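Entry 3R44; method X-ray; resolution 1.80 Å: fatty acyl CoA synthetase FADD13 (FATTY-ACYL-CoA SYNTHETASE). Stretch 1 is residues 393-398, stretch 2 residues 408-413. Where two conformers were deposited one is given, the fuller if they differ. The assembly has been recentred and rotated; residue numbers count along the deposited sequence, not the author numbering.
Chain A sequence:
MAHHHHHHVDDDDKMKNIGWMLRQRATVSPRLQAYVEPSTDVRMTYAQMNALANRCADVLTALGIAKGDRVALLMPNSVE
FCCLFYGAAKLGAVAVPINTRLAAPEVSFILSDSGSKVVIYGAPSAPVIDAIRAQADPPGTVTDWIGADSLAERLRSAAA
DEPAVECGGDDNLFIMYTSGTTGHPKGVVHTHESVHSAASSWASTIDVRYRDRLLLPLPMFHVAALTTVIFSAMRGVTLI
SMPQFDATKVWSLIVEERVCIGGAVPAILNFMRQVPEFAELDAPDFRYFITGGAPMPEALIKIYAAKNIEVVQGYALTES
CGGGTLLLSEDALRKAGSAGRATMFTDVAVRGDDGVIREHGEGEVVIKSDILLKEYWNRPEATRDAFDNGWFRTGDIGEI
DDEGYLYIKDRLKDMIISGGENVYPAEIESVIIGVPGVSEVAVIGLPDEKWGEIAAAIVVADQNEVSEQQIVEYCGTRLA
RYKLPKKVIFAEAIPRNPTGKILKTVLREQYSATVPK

Stretch 1, residues 393-398: RTGDIG
Stretch 2, residues 408-413: IKDRLK

A short antiparallel pairing is often secured at its end by one acidic side chain that continues the hydrogen bonding where the backbone ladder stops. The contact between residues 393-398 and 408-413 of the fatty acyl-CoA synthetase FADD13 illustrates the principle, burying 402 Å² over both sides. Asp396 covers the most surface, followed by Ile397 and Leu412.

The ladder is centred on Ile397, extended at phi/psi -105/143. It pairs with Asp410 (-157/154) as an antiparallel hydrogen-bonded pair, with a CA-CA distance of 5.2 Å. Ile397 N donates to Asp410 O at 3.0 Å, and Asp410 N returns a bond to Ile397 O at 3.2 Å. The same carbonyl accepts a second, shorter bond, Lys409 N to Ile397 O at 2.8 Å. This double acceptance accompanies a beta bulge: the register slips by one residue, so that Gly398 faces Ile408 in a non-hydrogen-bonded pair with CA atoms 4.3 Å apart. Lys409, the extra residue, departs from extended geometry at -100/-38, whereas Ile408 keeps it at -79/128. The strands run at 129° between their N-to-C directions, well short of strict antiparallelism, and their axes approach to 4.5 Å.

Ile397 and Asp410 project to one face of the sheet, and their side-chain ends lead away from the partner stretch. Ile397 is m at chi1 and m at chi2; Asp410 has an off-well chi1 of -121°. Ile408, also m,m, projects to the other face. There Gly398, nearly fully extended at -160/-171, presents no side chain, and its CA lies 3.9 Å from Lys409 N. Lys409 begins m,m and then carries its chain away from the contact.

Beyond the ladder, Asp396 takes over. Its backbone is extended (-97/146), and its CA-to-CB bond points sideways, but chi1 of -66° (m) and chi2 of -17° bring the carboxylate close to the other stretch. Leu412 N donates to Asp396 OD1 at 2.8 Å with an angle of 165°, while Asp396 OD2 forms a salt bridge with Arg411 NH1 at 3.0 Å. A carboxylate suits this buried place because its two oxygens can meet a backbone amide and a guanidinium together. Arg411 (-108/154) points its CA-to-CB bond away overall, yet chi angles of -52°, -67°, -133° and 115° return its guanidinium to Asp396, which it meets obliquely. Within its own stretch, Asp396 N donates to Thr394 OG1 at 3.0 Å, an arrangement served by the p rotamer of Thr394.

Leu412 opens a 3-10 segment at -51/-41. The CA-to-CB bond of Leu412 points sideways, and the side chain is t at chi1 and p at chi2, covering the corner at Gly395 with Leu412 CD2 4.1 Å from Thr394 O. Gly395 O lies 3.5 Å from Leu412 CA. Glycine fits this corner on two counts: its phi/psi of 82/-2 has the positive phi that favours glycine, and an ideal CB there would sit 3.0 Å from Leu412 CD2, a clash.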

# COMPACT_ATOMS: atom_id res chain seq x y z
N ARG A 393 -12.01 5.59 10.72
CA ARG A 393 -11.09 5.27 11.80
C ARG A 393 -10.05 4.23 11.40
O ARG A 393 -10.37 3.06 11.11
CB ARG A 393 -11.88 4.77 12.98
CG ARG A 393 -12.87 5.82 13.49
CD ARG A 393 -13.77 5.39 14.64
NE ARG A 393 -13.04 4.83 15.76
CZ ARG A 393 -13.57 4.34 16.88
NH1 ARG A 393 -14.87 4.38 17.10
NH2 ARG A 393 -12.77 3.83 17.79
N THR A 394 -8.81 4.64 11.36
CA THR A 394 -7.76 3.79 10.82
C THR A 394 -7.35 2.66 11.77
O THR A 394 -6.80 1.67 11.29
CB THR A 394 -6.47 4.60 10.46
OG1 THR A 394 -5.92 5.15 11.68
CG2 THR A 394 -6.77 5.75 9.47
N GLY A 395 -7.53 2.82 13.08
CA GLY A 395 -7.01 1.90 14.05
C GLY A 395 -5.54 2.15 14.36
O GLY A 395 -4.94 1.46 15.19
N ASP A 396 -4.95 3.14 13.67
CA ASP A 396 -3.55 3.49 13.89
C ASP A 396 -3.52 4.68 14.84
O ASP A 396 -4.43 5.53 14.82
CB ASP A 396 -2.89 3.87 12.56
CG ASP A 396 -2.78 2.72 11.56
OD1 ASP A 396 -2.89 1.51 11.90
OD2 ASP A 396 -2.59 3.06 10.38
N ILE A 397 -2.52 4.76 15.71
CA ILE A 397 -2.42 5.84 16.65
C ILE A 397 -1.32 6.79 16.19
O ILE A 397 -0.25 6.35 15.72
CB ILE A 397 -2.06 5.32 18.06
CG1 ILE A 397 -3.09 4.29 18.55
CG2 ILE A 397 -1.89 6.50 19.07
CD1 ILE A 397 -4.55 4.75 18.47
N GLY A 398 -1.53 8.08 16.38
CA GLY A 398 -0.47 8.99 16.04
C GLY A 398 -0.61 10.34 16.72
O GLY A 398 -1.43 10.52 17.60
N ILE A 408 3.21 8.83 13.03
CA ILE A 408 2.58 7.59 13.40
C ILE A 408 3.31 6.91 14.55
O ILE A 408 4.53 6.68 14.52
CB ILE A 408 2.44 6.64 12.19
CG1 ILE A 408 1.62 7.28 11.07
CG2 ILE A 408 1.83 5.27 12.61
CD1 ILE A 408 0.18 7.29 11.26
N LYS A 409 2.55 6.56 15.56
CA LYS A 409 3.13 5.96 16.76
C LYS A 409 2.99 4.47 16.79
O LYS A 409 3.89 3.78 17.29
CB LYS A 409 2.50 6.54 18.03
CG LYS A 409 2.72 8.01 18.21
CD LYS A 409 4.20 8.33 18.28
CE LYS A 409 4.48 9.82 18.41
NZ LYS A 409 3.90 10.39 19.69
N ASP A 410 1.86 3.96 16.32
CA ASP A 410 1.62 2.51 16.30
C ASP A 410 0.57 2.19 15.25
O ASP A 410 -0.24 3.06 14.88
CB ASP A 410 1.09 2.03 17.63
CG ASP A 410 1.97 0.99 18.28
OD1 ASP A 410 2.76 0.27 17.60
OD2 ASP A 410 1.88 0.94 19.52
N ARG A 411 0.64 0.98 14.74
CA ARG A 411 -0.28 0.52 13.73
C ARG A 411 -1.22 -0.48 14.35
O ARG A 411 -0.84 -1.18 15.31
CB ARG A 411 0.44 -0.17 12.60
CG ARG A 411 1.59 0.61 12.00
CD ARG A 411 1.08 1.79 11.30
NE ARG A 411 1.64 1.99 9.97
CZ ARG A 411 0.93 1.92 8.84
NH1 ARG A 411 -0.38 1.62 8.85
NH2 ARG A 411 1.54 2.15 7.68
N LEU A 412 -2.40 -0.57 13.75
CA LEU A 412 -3.44 -1.52 14.15
C LEU A 412 -2.87 -2.92 14.24
O LEU A 412 -3.18 -3.65 15.19
CB LEU A 412 -4.59 -1.49 13.14
CG LEU A 412 -5.76 -2.46 13.41
CD1 LEU A 412 -6.21 -2.22 14.83
CD2 LEU A 412 -6.87 -2.25 12.44
N LYS A 413 -2.02 -3.30 13.28
CA LYS A 413 -1.45 -4.66 13.23
C LYS A 413 -0.67 -5.08 14.46
O LYS A 413 -0.48 -6.27 14.69
CB LYS A 413 -0.56 -4.87 12.00
CG LYS A 413 0.70 -4.02 12.02
CD LYS A 413 1.44 -3.99 10.70
CE LYS A 413 2.72 -3.11 10.85
NZ LYS A 413 3.67 -3.30 9.71